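Local coordinates for histidyl-trna synthetase (Thermus thermophilus, PDB 1ADJ) that catalyses the ATP-dependent attachment of L-histidine to tRNA(His), working as a homodimeric class II aminoacyl-tRNA synthetase, at the histidine site and the interface of chains A and B. Sequence-based numbering; all coordinates share one arbitrary frame. Chains: chain A/B, Histidyl-trna synthetase.

Contact 1: the histidine site. Residues chain A 81, 83, 126, 128-130, 259, 263-264, 284-286, 288, 304-306. With HIS (histidine), chain C.
The amino-acid pocket of a class II synthetase catalytic domain holds the substrate histidine here, with nearly all of its surface buried against strands 123-132, 281-287 and 302-308 and the loop carrying A:Tyr263 and A:Tyr264. Both imidazole nitrogens are read. NE2 gives its hydrogen to OE1 of A:Glu130 at 2.7 Å, on the syn lone pair of the carboxylate and close to the ring plane of the ligand, though the bond is bent (138° at H). At the other end ND1 meets the phenol OH of A:Tyr264 at 2.6 Å, with the donor undecided. The carboxylate may favour a hydrogen on NE2 and would stabilise a positive charge on the ring if ND1 were protonated too, but the structure does not show the hydrogens.

The A:Glu130 side chain bends at chi2 (54°) and is itself held: ND2 of A:Asn128 donates to its OE2 at 2.8 Å, coming from above the carboxylate plane, and the A:Tyr288 phenol adds a weak bond to OE1. That tyrosine also sets its CD2-CE2 side near CE1 and NE2 of the imidazole, the two rings meeting edge-to-face with planes 58° apart. A:Thr83 CG2 lies over the rim of one face of the A:Tyr288 ring.

The ligand's alpha-amino N is gripped by two hydroxyls, OG1 of A:Thr83 at 2.6 Å and OH of A:Tyr263 at 2.7 Å, and A:Thr83 OG1 also donates to the tyrosine oxygen. A:Tyr263 takes the crowded first torsion, CG between backbone N and carbonyl carbon, and points its CE1 edge at the centre of one face of the A:Tyr264 ring, which should steady both phenols. The ligand carboxylate faces the poorly ordered A:Arg259, a loose salt bridge. On the aliphatic side, the methyl CB of A:Ala306 packs against the ligand CB at 3.6 Å.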
# COMPACT_ATOMS: atom_id res chain seq x y z
N GLU A 81 -12.71 3.58 7.28
CA GLU A 81 -11.93 4.13 8.37
C GLU A 81 -11.16 2.97 9.02
O GLU A 81 -11.57 1.81 8.90
CB GLU A 81 -12.88 4.83 9.35
CG GLU A 81 -12.53 4.79 10.82
CD GLU A 81 -13.09 3.58 11.53
OE1 GLU A 81 -14.02 2.92 11.02
OE2 GLU A 81 -12.60 3.28 12.63
N THR A 83 -9.90 2.56 12.65
CA THR A 83 -10.06 2.16 14.06
C THR A 83 -10.79 0.83 14.34
O THR A 83 -10.26 -0.05 15.02
CB THR A 83 -10.72 3.29 14.87
OG1 THR A 83 -10.13 4.54 14.49
CG2 THR A 83 -10.51 3.06 16.36
N GLN A 126 -4.90 7.46 4.51
CA GLN A 126 -4.63 8.02 5.82
C GLN A 126 -3.67 7.21 6.66
O GLN A 126 -3.49 6.00 6.43
CB GLN A 126 -5.94 8.26 6.58
CG GLN A 126 -6.66 7.02 7.12
CD GLN A 126 -7.96 7.36 7.83
OE1 GLN A 126 -8.61 8.37 7.52
NE2 GLN A 126 -8.36 6.53 8.80
N ASN A 128 -2.90 5.96 10.30
CA ASN A 128 -3.74 5.66 11.44
C ASN A 128 -2.91 5.16 12.61
O ASN A 128 -2.09 4.25 12.45
CB ASN A 128 -4.76 4.60 11.02
CG ASN A 128 -5.84 4.37 12.04
OD1 ASN A 128 -6.91 4.98 11.98
ND2 ASN A 128 -5.61 3.42 12.94
N TYR A 129 -3.09 5.78 13.78
CA TYR A 129 -2.39 5.40 15.00
C TYR A 129 -3.42 4.95 16.02
O TYR A 129 -4.47 5.58 16.16
CB TYR A 129 -1.59 6.57 15.57
CG TYR A 129 -1.07 6.32 16.97
CD1 TYR A 129 -0.01 5.44 17.18
CD2 TYR A 129 -1.64 6.94 18.07
CE1 TYR A 129 0.47 5.19 18.47
CE2 TYR A 129 -1.17 6.70 19.36
CZ TYR A 129 -0.11 5.82 19.55
OH TYR A 129 0.38 5.57 20.81
N GLU A 130 -3.06 3.96 16.83
CA GLU A 130 -3.97 3.40 17.81
C GLU A 130 -3.21 2.93 19.06
O GLU A 130 -2.15 2.31 18.96
CB GLU A 130 -4.67 2.20 17.15
CG GLU A 130 -6.19 2.22 17.14
CD GLU A 130 -6.80 3.47 16.54
OE1 GLU A 130 -7.01 4.43 17.30
OE2 GLU A 130 -7.10 3.49 15.33
N ARG A 259 -17.33 14.71 16.61
CA ARG A 259 -16.48 14.02 15.66
C ARG A 259 -17.41 13.24 14.73
O ARG A 259 -18.60 13.09 15.02
CB ARG A 259 -15.51 13.10 16.40
CG ARG A 259 -14.24 12.87 15.64
CD ARG A 259 -13.31 14.06 15.66
NE ARG A 259 -12.51 14.11 14.43
CZ ARG A 259 -11.70 13.14 14.01
NH1 ARG A 259 -11.56 12.02 14.70
NH2 ARG A 259 -11.06 13.28 12.86
N TYR A 263 -18.43 5.82 18.06
CA TYR A 263 -17.72 5.03 19.07
C TYR A 263 -16.89 5.86 20.07
O TYR A 263 -16.37 5.33 21.05
CB TYR A 263 -16.83 3.97 18.40
CG TYR A 263 -15.82 4.49 17.40
CD1 TYR A 263 -14.96 5.55 17.72
CD2 TYR A 263 -15.69 3.90 16.14
CE1 TYR A 263 -14.01 6.01 16.82
CE2 TYR A 263 -14.73 4.35 15.24
CZ TYR A 263 -13.90 5.40 15.58
OH TYR A 263 -12.92 5.82 14.70
N TYR A 264 -16.76 7.16 19.79
CA TYR A 264 -15.99 8.07 20.63
C TYR A 264 -16.56 8.31 22.02
O TYR A 264 -17.75 8.50 22.19
CB TYR A 264 -15.82 9.43 19.95
CG TYR A 264 -14.79 9.44 18.86
CD1 TYR A 264 -13.49 9.03 19.10
CD2 TYR A 264 -15.13 9.87 17.59
CE1 TYR A 264 -12.54 9.06 18.10
CE2 TYR A 264 -14.19 9.90 16.58
CZ TYR A 264 -12.90 9.50 16.84
OH TYR A 264 -11.97 9.56 15.83
N GLY A 284 -7.48 13.95 12.92
CA GLY A 284 -8.06 14.01 14.24
C GLY A 284 -8.16 12.64 14.87
O GLY A 284 -7.65 11.67 14.32
N GLY A 285 -8.80 12.57 16.02
CA GLY A 285 -8.94 11.31 16.72
C GLY A 285 -9.56 11.51 18.07
O GLY A 285 -10.10 12.59 18.36
N GLY A 286 -9.48 10.49 18.91
CA GLY A 286 -10.06 10.56 20.24
C GLY A 286 -10.11 9.20 20.90
O GLY A 286 -9.60 8.21 20.35
N TYR A 288 -12.08 5.84 22.53
CA TYR A 288 -13.23 5.06 22.08
C TYR A 288 -13.38 3.74 22.84
O TYR A 288 -13.39 2.66 22.25
CB TYR A 288 -13.12 4.79 20.57
CG TYR A 288 -11.77 4.22 20.16
CD1 TYR A 288 -11.50 2.86 20.30
CD2 TYR A 288 -10.75 5.07 19.72
CE1 TYR A 288 -10.25 2.34 20.02
CE2 TYR A 288 -9.48 4.56 19.44
CZ TYR A 288 -9.24 3.19 19.59
OH TYR A 288 -7.98 2.69 19.37
N GLY A 304 -6.56 7.14 19.68
CA GLY A 304 -5.77 7.13 18.47
C GLY A 304 -6.14 8.30 17.61
O GLY A 304 -6.93 9.16 18.01
N PHE A 305 -5.57 8.34 16.42
CA PHE A 305 -5.87 9.41 15.48
C PHE A 305 -5.62 8.89 14.09
O PHE A 305 -5.17 7.75 13.91
CB PHE A 305 -4.99 10.63 15.76
CG PHE A 305 -3.54 10.40 15.48
CD1 PHE A 305 -3.03 10.56 14.19
CD2 PHE A 305 -2.67 10.04 16.50
CE1 PHE A 305 -1.67 10.37 13.93
CE2 PHE A 305 -1.31 9.84 16.24
CZ PHE A 305 -0.81 10.01 14.96
N ALA A 306 -5.90 9.72 13.10
CA ALA A 306 -5.69 9.38 11.71
C ALA A 306 -5.64 10.70 10.98
O ALA A 306 -6.25 11.67 11.44
CB ALA A 306 -6.83 8.54 11.18
N HIS C . -11.05 6.43 12.91
CA HIS C . -10.85 7.87 13.03
C HIS C . -11.10 8.60 11.71
O HIS C . -11.46 7.91 10.74
CB HIS C . -9.45 8.18 13.56
CG HIS C . -9.20 7.63 14.93
ND1 HIS C . -10.08 7.83 15.98
CD2 HIS C . -8.22 6.84 15.42
CE1 HIS C . -9.65 7.19 17.04
NE2 HIS C . -8.52 6.57 16.73
OXT HIS C . -10.96 9.84 11.66

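Contact 2: the interface of chains A and B. Residues chain A 46, 48-49, 295-296; chain B 2-4.
Part of the two-fold homodimer interface, this patch docks the N-terminal tail of one subunit onto the catalytic domain of the other, and its symmetry twin does the same with the chains exchanged. The tail, B:Thr2 to B:Arg4, is loop, lying between the start of helix 47-54 and the loop that follows helix 291-294; about 237 Å² of surface is hidden, summed over both sides.

The polar anchor is made by main chain. The backbone N of B:Thr2, the first residue modelled, donates to the carbonyl O of A:Leu295 at 2.7 Å, in the carbonyl plane with a C=O...N angle of 151°. If that N is the true chain terminus and carries a positive charge, the carbonyl would be a well-suited partner. The B:Thr2 side chain turns OG1 beside its own backbone N (chi1 -50°), so the hydroxyl lies alongside the same stretch, near CA of A:Gly296 at 3.9 Å.

One residue further on, the methyl of B:Ala3 points into chain A. CG2 of A:Val49, the branch anti to the carbonyl carbon, touches its CB tip to tip at 3.5 Å. A:Gln48 starts from the crowded first torsion (chi1 65°) and then runs extended, bringing its amide NE2 up to the same methyl at 3.5 Å. A:Glu46, also extended beyond CG, comes across the tail at B:Arg4, its OE2 ending 3.6 Å from the backbone N and near the carbonyl O as well, too long to count as a hydrogen bond. The B:Arg4 guanidinium folds back within its own chain, with B:Thr2 O above the rim of one face.

By pinning each N-terminal tail to the partner's catalytic domain, the site likely contributes a small share of the hold between the subunits.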
# COMPACT_ATOMS: atom_id res chain seq x y z
N GLU A 46 -16.12 -7.66 7.28
CA GLU A 46 -17.52 -8.06 7.28
C GLU A 46 -18.23 -6.75 7.52
O GLU A 46 -17.84 -6.00 8.42
CB GLU A 46 -17.84 -8.97 8.46
CG GLU A 46 -17.19 -10.33 8.43
CD GLU A 46 -17.67 -11.22 9.56
OE1 GLU A 46 -18.89 -11.22 9.85
OE2 GLU A 46 -16.82 -11.91 10.18
N GLN A 48 -20.58 -5.83 9.17
CA GLN A 48 -20.93 -5.59 10.57
C GLN A 48 -19.86 -4.84 11.36
O GLN A 48 -20.19 -4.01 12.20
CB GLN A 48 -21.30 -6.89 11.28
CG GLN A 48 -20.15 -7.89 11.42
CD GLN A 48 -20.53 -9.11 12.24
OE1 GLN A 48 -21.68 -9.29 12.60
NE2 GLN A 48 -19.55 -9.95 12.53
N VAL A 49 -18.58 -5.09 11.07
CA VAL A 49 -17.48 -4.45 11.79
C VAL A 49 -17.63 -2.92 11.72
O VAL A 49 -17.39 -2.23 12.71
CB VAL A 49 -16.14 -4.87 11.17
CG1 VAL A 49 -14.93 -4.24 11.86
CG2 VAL A 49 -15.91 -6.38 11.20
N LEU A 295 -18.07 -4.93 19.02
CA LEU A 295 -17.63 -5.98 18.08
C LEU A 295 -17.65 -7.35 18.77
O LEU A 295 -17.09 -8.33 18.25
CB LEU A 295 -16.23 -5.67 17.54
CG LEU A 295 -16.03 -4.30 16.89
CD1 LEU A 295 -14.57 -4.12 16.53
CD2 LEU A 295 -16.92 -4.14 15.68
N GLY A 296 -18.27 -7.40 19.94
CA GLY A 296 -18.38 -8.64 20.69
C GLY A 296 -17.17 -9.06 21.50
O GLY A 296 -17.00 -10.25 21.77
N THR B 2 -16.72 -10.99 18.04
CA THR B 2 -17.39 -11.91 17.07
C THR B 2 -16.64 -11.96 15.74
O THR B 2 -16.10 -13.00 15.37
CB THR B 2 -18.86 -11.46 16.79
OG1 THR B 2 -19.54 -11.26 18.03
CG2 THR B 2 -19.60 -12.52 15.97
N ALA B 3 -16.59 -10.82 15.04
CA ALA B 3 -15.94 -10.71 13.74
C ALA B 3 -14.47 -11.11 13.68
O ALA B 3 -13.71 -10.93 14.63
CB ALA B 3 -16.12 -9.30 13.18
N ARG B 4 -14.10 -11.66 12.52
CA ARG B 4 -12.75 -12.11 12.21
C ARG B 4 -12.42 -11.47 10.88
O ARG B 4 -13.25 -10.77 10.29
CB ARG B 4 -12.72 -13.64 12.02
CG ARG B 4 -12.95 -14.46 13.27
CD ARG B 4 -11.67 -14.56 14.09
NE ARG B 4 -11.92 -14.88 15.49
CZ ARG B 4 -12.28 -13.98 16.42
NH1 ARG B 4 -12.44 -12.70 16.09
NH2 ARG B 4 -12.46 -14.36 17.68

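The C-alpha centres of contact 1 and contact 2 lie about 18 Å apart, and the chain A residues of both belong to its catalytic domain. They share no residue, but they are close in sequence: A:Tyr288 of contact 1 and A:Leu295 of contact 2 flank helix 291-294, which follows strand 281-287, a wall of the pocket, after a short loop. The partner's tail therefore rests on a segment that leads on from the histidine pocket. Dimer assembly may in this way steady the active-site framework, although the structure alone does not show any coupling between them. By two-fold symmetry each subunit offers a pocket and receives a tail.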